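Side-chain contacts in NAD-dependent aldehyde dehydrogenase (Burkholderia multivorans, PDB 5UJU), which probably oxidises aldehydes to carboxylic acids with NAD as the electron acceptor: residues T145-M150 against A344-Q349; Q424-P429 against A434-P439. All coordinates share one frame; numbering follows the deposited sequence.

Contact 1 of 2, residues T145-M150 against A344-Q349; sequences TGQAFM and ALYSGQ. With NA (sodium ion), chain C.
The turn between helix 134-145 and helix 149-156 meets the loop that leaves helix 332-344, and Tyr346 is the side chain that joins them inside the aldehyde dehydrogenase fold. Its hydroxyl gives a short hydrogen bond to the carbonyl of Thr145, the last residue of helix 134-145, Tyr346 OH to Thr145 O at 2.5 Å, reaching the oxygen from above the carbonyl plane while that oxygen sits at the ring edge. Gln147 lies across the ring: chi1 at -78° lays CG over its centre, 3.4 Å from the Tyr346 centroid, a CH-pi contact almost on the ring normal. The extended chain beyond brings NE2 to 3.5 Å from Tyr346 CE2, with amide and ring planes 90° apart. The opposite face carries Gln349 CB, offset toward the rim. Thr145 OG1, which also bonds Val141 O, closes an ST turn by accepting from Gln147 N at 3.2 Å. In the same loop, Tyr346 O accepts from Gln349 N and Gln349 NE2 on opposite faces of its plane; the Gln349 amide also bonds Ala400 O and Gln402 N. Gly348 O coordinates the sodium ion. The buried phenol is thus fixed by one polar bond at its end and by aliphatic carbons on both faces.

Contact 2 of 2, residues Q424-P429 against A434-P439; sequences QTLQHP and ARVRTP
Thr438 holds OG1 between its backbone N and carbonyl carbon (chi1 61°), which points the hydroxyl at Gln424 and leaves the methyl to face Leu426. Gln424 N donates to Thr438 OG1 at 2.6 Å in a nearly straight bond, and Thr438 N answers with a bond to Gln424 O at 2.9 Å, lying in the carbonyl plane. One residue further in, Thr425 and Arg437 form a single beta bridge, a non-hydrogen-bonded antiparallel pair flanked on one side by that Thr438 N to Gln424 O bond and on the other by Leu426 N to Val436 O at 3.2 Å; in the latter the donor stands above the carbonyl plane. Arg437 bends at chi2 (-68°) and runs alongside Thr425, pointing the same way, so that Thr425 OG1 lies over one face of the guanidinium, toward its rim. The hydroxyl is 3.4 Å from Arg437 NE, but the angle is too poor for a hydrogen bond; Arg437 NH1 instead turns back weakly to Val436 O.

Leu426 crosses Thr438 at about a right angle, its CG 3.8 Å from Thr438 CG2, and its CB packs 3.9 Å from Val436 CG1. Ile398 of helix 391-398 touches both Leu426 and Val436, completing a small apolar cluster between the two segments and that helix. Beyond them the backbones diverge, and the CB atoms of His428 and Ala434 meet at 3.8 Å. Water 5 accepts from Val436 N and lies within bonding distance of Leu426 O and Ala434 O, while water 6 accepts from His428 N and lies near Ala434 O. Water thus satisfies backbone N-H groups where the segments separate, while direct bonds hold the end leading into strand 440-445.

Overall arrangement
Contact 1 closes before contact 2 opens along the chain, and both lie on the same side of its centre with their own centres about 12 Å apart. They touch directly: Ser347 OG packs against Arg437 O, and Ala344 CA against Pro439 CG. Helix 391-398 and the loop after it lie beside both: Ile398 and Ile401 meet contact 1 through Ser347 and contact 2 through Leu426, Val436, Arg435 and Arg437, while Leu397 and Ala400 add to contact 1. Residues 344-349 precede strand 356-360, and residues 434-439 lead into strand 440-445, two strands of the same seven-stranded sheet. Contact 1 ties this part of the fold to helices 134-145 and 149-156, whereas contact 2 lies farther from the centre, between strands 418-421 and 440-445.

Contact 1 of 2, residues T145-M150 against A344-Q349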
loop_
_atom_site.group_PDB
_atom_site.type_symbol
_atom_site.label_atom_id
_atom_site.label_comp_id
_atom_site.label_asym_id
_atom_site.label_seq_id
_atom_site.Cartn_x
_atom_site.Cartn_y
_atom_site.Cartn_z
ATOM N N THR A 145 30.802 2.073 8.498
ATOM C CA THR A 145 29.842 2.255 9.582
ATOM C C THR A 145 30.477 2.208 10.962
ATOM O O THR A 145 29.877 2.711 11.916
ATOM C CB THR A 145 28.757 1.178 9.522
ATOM O OG1 THR A 145 29.320 -0.087 9.908
ATOM C CG2 THR A 145 28.193 1.075 8.111
ATOM N N GLY A 146 31.647 1.595 11.096
ATOM C CA GLY A 146 32.277 1.420 12.387
ATOM C C GLY A 146 31.861 0.175 13.136
ATOM O O GLY A 146 32.309 -0.023 14.280
ATOM N N GLN A 147 31.009 -0.664 12.545
ATOM C CA GLN A 147 30.638 -1.914 13.191
ATOM C C GLN A 147 31.857 -2.813 13.354
ATOM O O GLN A 147 32.699 -2.916 12.455
ATOM C CB GLN A 147 29.552 -2.636 12.384
ATOM C CG GLN A 147 28.172 -2.047 12.598
ATOM C CD GLN A 147 27.125 -2.568 11.638
ATOM O OE1 GLN A 147 27.327 -3.558 10.940
ATOM N NE2 GLN A 147 25.977 -1.912 11.622
ATOM N N ALA A 148 31.960 -3.445 14.522
ATOM C CA ALA A 148 32.974 -4.468 14.735
ATOM C C ALA A 148 32.773 -5.608 13.740
ATOM O O ALA A 148 31.674 -5.830 13.225
ATOM C CB ALA A 148 32.921 -5.005 16.172
ATOM N N PHE A 149 33.852 -6.339 13.468
ATOM C CA PHE A 149 33.844 -7.226 12.305
ATOM C C PHE A 149 32.696 -8.232 12.356
ATOM O O PHE A 149 32.007 -8.454 11.352
ATOM C CB PHE A 149 35.172 -7.960 12.153
ATOM C CG PHE A 149 35.185 -8.885 10.955
ATOM C CD1 PHE A 149 35.054 -10.258 11.111
ATOM C CD2 PHE A 149 35.271 -8.367 9.677
ATOM C CE1 PHE A 149 35.046 -11.101 10.007
ATOM C CE2 PHE A 149 35.253 -9.203 8.565
ATOM C CZ PHE A 149 35.146 -10.573 8.737
ATOM N N MET A 150 32.490 -8.878 13.505
ATOM C CA MET A 150 31.468 -9.920 13.567
ATOM C C MET A 150 30.086 -9.366 13.236
ATOM O O MET A 150 29.333 -9.984 12.469
ATOM C CB MET A 150 31.464 -10.590 14.938
ATOM C CG MET A 150 30.501 -11.768 15.053
ATOM S SD MET A 150 30.897 -13.167 13.968
ATOM C CE MET A 150 32.570 -13.567 14.485
ATOM N N ALA A 344 25.395 -1.541 24.929
ATOM C CA ALA A 344 26.790 -1.539 24.500
ATOM C C ALA A 344 26.988 -1.932 23.037
ATOM O O ALA A 344 27.937 -1.457 22.398
ATOM C CB ALA A 344 27.593 -2.487 25.393
ATOM N N LEU A 345 26.114 -2.783 22.501
ATOM C CA LEU A 345 26.209 -3.293 21.139
ATOM C C LEU A 345 26.349 -2.159 20.131
ATOM O O LEU A 345 25.439 -1.340 19.974
ATOM C CB LEU A 345 24.955 -4.107 20.832
ATOM C CG LEU A 345 24.990 -5.627 20.881
ATOM C CD1 LEU A 345 23.622 -6.122 20.462
ATOM C CD2 LEU A 345 26.061 -6.175 19.957
ATOM N N TYR A 346 27.490 -2.105 19.454
ATOM C CA TYR A 346 27.728 -1.084 18.433
ATOM C C TYR A 346 27.523 0.326 19.008
ATOM O O TYR A 346 27.106 1.250 18.308
ATOM C CB TYR A 346 26.839 -1.352 17.202
ATOM C CG TYR A 346 27.078 -0.473 15.973
ATOM C CD1 TYR A 346 28.329 0.073 15.693
ATOM C CD2 TYR A 346 26.030 -0.191 15.105
ATOM C CE1 TYR A 346 28.521 0.885 14.562
ATOM C CE2 TYR A 346 26.208 0.604 14.001
ATOM C CZ TYR A 346 27.446 1.139 13.732
ATOM O OH TYR A 346 27.579 1.926 12.618
ATOM N N SER A 347 27.808 0.496 20.305
ATOM C CA SER A 347 27.765 1.810 20.957
ATOM C C SER A 347 26.405 2.481 20.788
ATOM O O SER A 347 26.312 3.693 20.578
ATOM C CB SER A 347 28.883 2.731 20.461
ATOM O OG SER A 347 30.169 2.188 20.717
ATOM N N GLY A 348 25.343 1.687 20.915
ATOM C CA GLY A 348 23.986 2.207 20.848
ATOM C C GLY A 348 23.586 2.785 19.512
ATOM O O GLY A 348 22.575 3.492 19.432
ATOM N N GLN A 349 24.341 2.486 18.447
ATOM C CA GLN A 349 24.080 3.014 17.117
ATOM C C GLN A 349 23.170 2.104 16.291
ATOM O O GLN A 349 23.161 2.192 15.056
ATOM C CB GLN A 349 25.406 3.267 16.380
ATOM C CG GLN A 349 26.287 4.335 17.060
ATOM C CD GLN A 349 27.713 4.396 16.518
ATOM O OE1 GLN A 349 28.127 5.416 15.965
ATOM N NE2 GLN A 349 28.480 3.313 16.704
HETATM NA NA NA C . 21.079 4.706 21.360
HETATM O O HOH W 1 21.288 5.900 19.077
HETATM O O HOH W 2 20.090 6.709 22.485
HETATM O O HOH W 3 18.649 3.808 21.102
HETATM O O HOH W 4 21.244 3.750 23.923
#

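Contact 2 of 2, residues Q424-P429 against A434-P439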
loop_
_atom_site.group_PDB
_atom_site.type_symbol
_atom_site.label_atom_id
_atom_site.label_comp_id
_atom_site.label_asym_id
_atom_site.label_seq_id
_atom_site.Cartn_x
_atom_site.Cartn_y
_atom_site.Cartn_z
ATOM N N GLN A 424 33.818 7.181 28.263
ATOM C CA GLN A 424 35.264 7.336 28.175
ATOM C C GLN A 424 35.740 7.105 26.746
ATOM O O GLN A 424 35.058 6.468 25.946
ATOM C CB GLN A 424 35.993 6.344 29.098
ATOM C CG GLN A 424 35.459 6.267 30.521
ATOM C CD GLN A 424 35.615 7.562 31.273
ATOM O OE1 GLN A 424 36.249 8.505 30.793
ATOM N NE2 GLN A 424 35.039 7.620 32.474
ATOM N N THR A 425 36.904 7.675 26.423
ATOM C CA THR A 425 37.587 7.389 25.162
ATOM C C THR A 425 38.512 6.191 25.351
ATOM O O THR A 425 39.314 6.156 26.293
ATOM C CB THR A 425 38.384 8.608 24.693
ATOM O OG1 THR A 425 37.494 9.711 24.510
ATOM C CG2 THR A 425 39.101 8.319 23.376
ATOM N N LEU A 426 38.431 5.231 24.436
ATOM C CA LEU A 426 39.295 4.063 24.487
ATOM C C LEU A 426 40.324 4.134 23.358
ATOM O O LEU A 426 40.048 4.660 22.276
ATOM C CB LEU A 426 38.478 2.768 24.361
ATOM C CG LEU A 426 37.333 2.455 25.337
ATOM C CD1 LEU A 426 36.859 1.032 25.146
ATOM C CD2 LEU A 426 37.765 2.698 26.798
ATOM N N GLN A 427 41.515 3.602 23.623
ATOM C CA GLN A 427 42.539 3.422 22.599
ATOM C C GLN A 427 42.372 2.009 22.067
ATOM O O GLN A 427 42.548 1.037 22.809
ATOM C CB GLN A 427 43.950 3.654 23.145
ATOM C CG GLN A 427 45.054 3.484 22.087
ATOM C CD GLN A 427 45.018 4.538 21.001
ATOM O OE1 GLN A 427 44.316 5.536 21.117
ATOM N NE2 GLN A 427 45.760 4.304 19.916
ATOM N N HIS A 428 41.975 1.903 20.808
ATOM C CA HIS A 428 41.788 0.595 20.191
ATOM C C HIS A 428 43.133 -0.110 20.102
ATOM O O HIS A 428 44.094 0.469 19.585
ATOM C CB HIS A 428 41.166 0.738 18.800
ATOM C CG HIS A 428 40.566 -0.533 18.277
ATOM N ND1 HIS A 428 41.315 -1.659 18.018
ATOM C CD2 HIS A 428 39.286 -0.858 17.981
ATOM C CE1 HIS A 428 40.522 -2.624 17.587
ATOM N NE2 HIS A 428 39.287 -2.160 17.549
ATOM N N PRO A 429 43.244 -1.354 20.565
ATOM C CA PRO A 429 44.561 -2.015 20.570
ATOM C C PRO A 429 45.132 -2.261 19.179
ATOM O O PRO A 429 46.356 -2.386 19.048
ATOM C CB PRO A 429 44.291 -3.337 21.297
ATOM C CG PRO A 429 42.961 -3.157 21.968
ATOM C CD PRO A 429 42.188 -2.214 21.117
ATOM N N ALA A 434 41.321 4.785 15.674
ATOM C CA ALA A 434 39.897 4.499 15.738
ATOM C C ALA A 434 39.205 5.436 16.729
ATOM O O ALA A 434 39.807 5.902 17.702
ATOM C CB ALA A 434 39.660 3.051 16.150
ATOM N N ARG A 435 37.930 5.726 16.449
ATOM C CA ARG A 435 37.068 6.582 17.266
ATOM C C ARG A 435 36.183 5.665 18.110
ATOM O O ARG A 435 35.198 5.110 17.615
ATOM C CB ARG A 435 36.239 7.509 16.374
ATOM C CG ARG A 435 35.385 8.538 17.115
ATOM C CD ARG A 435 34.328 9.132 16.179
ATOM N NE ARG A 435 34.936 9.884 15.094
ATOM C CZ ARG A 435 34.860 9.553 13.807
ATOM N NH1 ARG A 435 34.193 8.476 13.422
ATOM N NH2 ARG A 435 35.466 10.306 12.902
ATOM N N VAL A 436 36.543 5.481 19.381
ATOM C CA VAL A 436 35.861 4.529 20.253
ATOM C C VAL A 436 35.449 5.267 21.522
ATOM O O VAL A 436 36.290 5.914 22.158
ATOM C CB VAL A 436 36.756 3.322 20.600
ATOM C CG1 VAL A 436 35.993 2.281 21.447
ATOM C CG2 VAL A 436 37.343 2.672 19.359
ATOM N N ARG A 437 34.172 5.136 21.906
ATOM C CA ARG A 437 33.617 5.775 23.095
ATOM C C ARG A 437 32.685 4.812 23.820
ATOM O O ARG A 437 31.864 4.146 23.184
ATOM C CB ARG A 437 32.803 7.029 22.734
ATOM C CG ARG A 437 33.519 8.088 21.949
ATOM C CD ARG A 437 34.594 8.733 22.785
ATOM N NE ARG A 437 35.056 10.000 22.214
ATOM C CZ ARG A 437 36.090 10.112 21.392
ATOM N NH1 ARG A 437 36.767 9.027 21.033
ATOM N NH2 ARG A 437 36.446 11.304 20.929
ATOM N N THR A 438 32.784 4.770 25.154
ATOM C CA THR A 438 31.947 3.888 25.968
ATOM C C THR A 438 30.598 4.546 26.248
ATOM O O THR A 438 30.453 5.759 26.086
ATOM C CB THR A 438 32.655 3.537 27.283
ATOM O OG1 THR A 438 32.902 4.722 28.057
ATOM C CG2 THR A 438 33.975 2.841 26.990
ATOM N N PRO A 439 29.590 3.776 26.673
ATOM C CA PRO A 439 28.256 4.363 26.847
ATOM C C PRO A 439 28.172 5.359 27.997
ATOM O O PRO A 439 28.839 5.236 29.033
ATOM C CB PRO A 439 27.364 3.146 27.117
ATOM C CG PRO A 439 28.103 1.986 26.512
ATOM C CD PRO A 439 29.544 2.300 26.747
HETATM O O HOH W 5 39.146 6.413 20.348
HETATM O O HOH W 6 41.904 4.198 19.031
#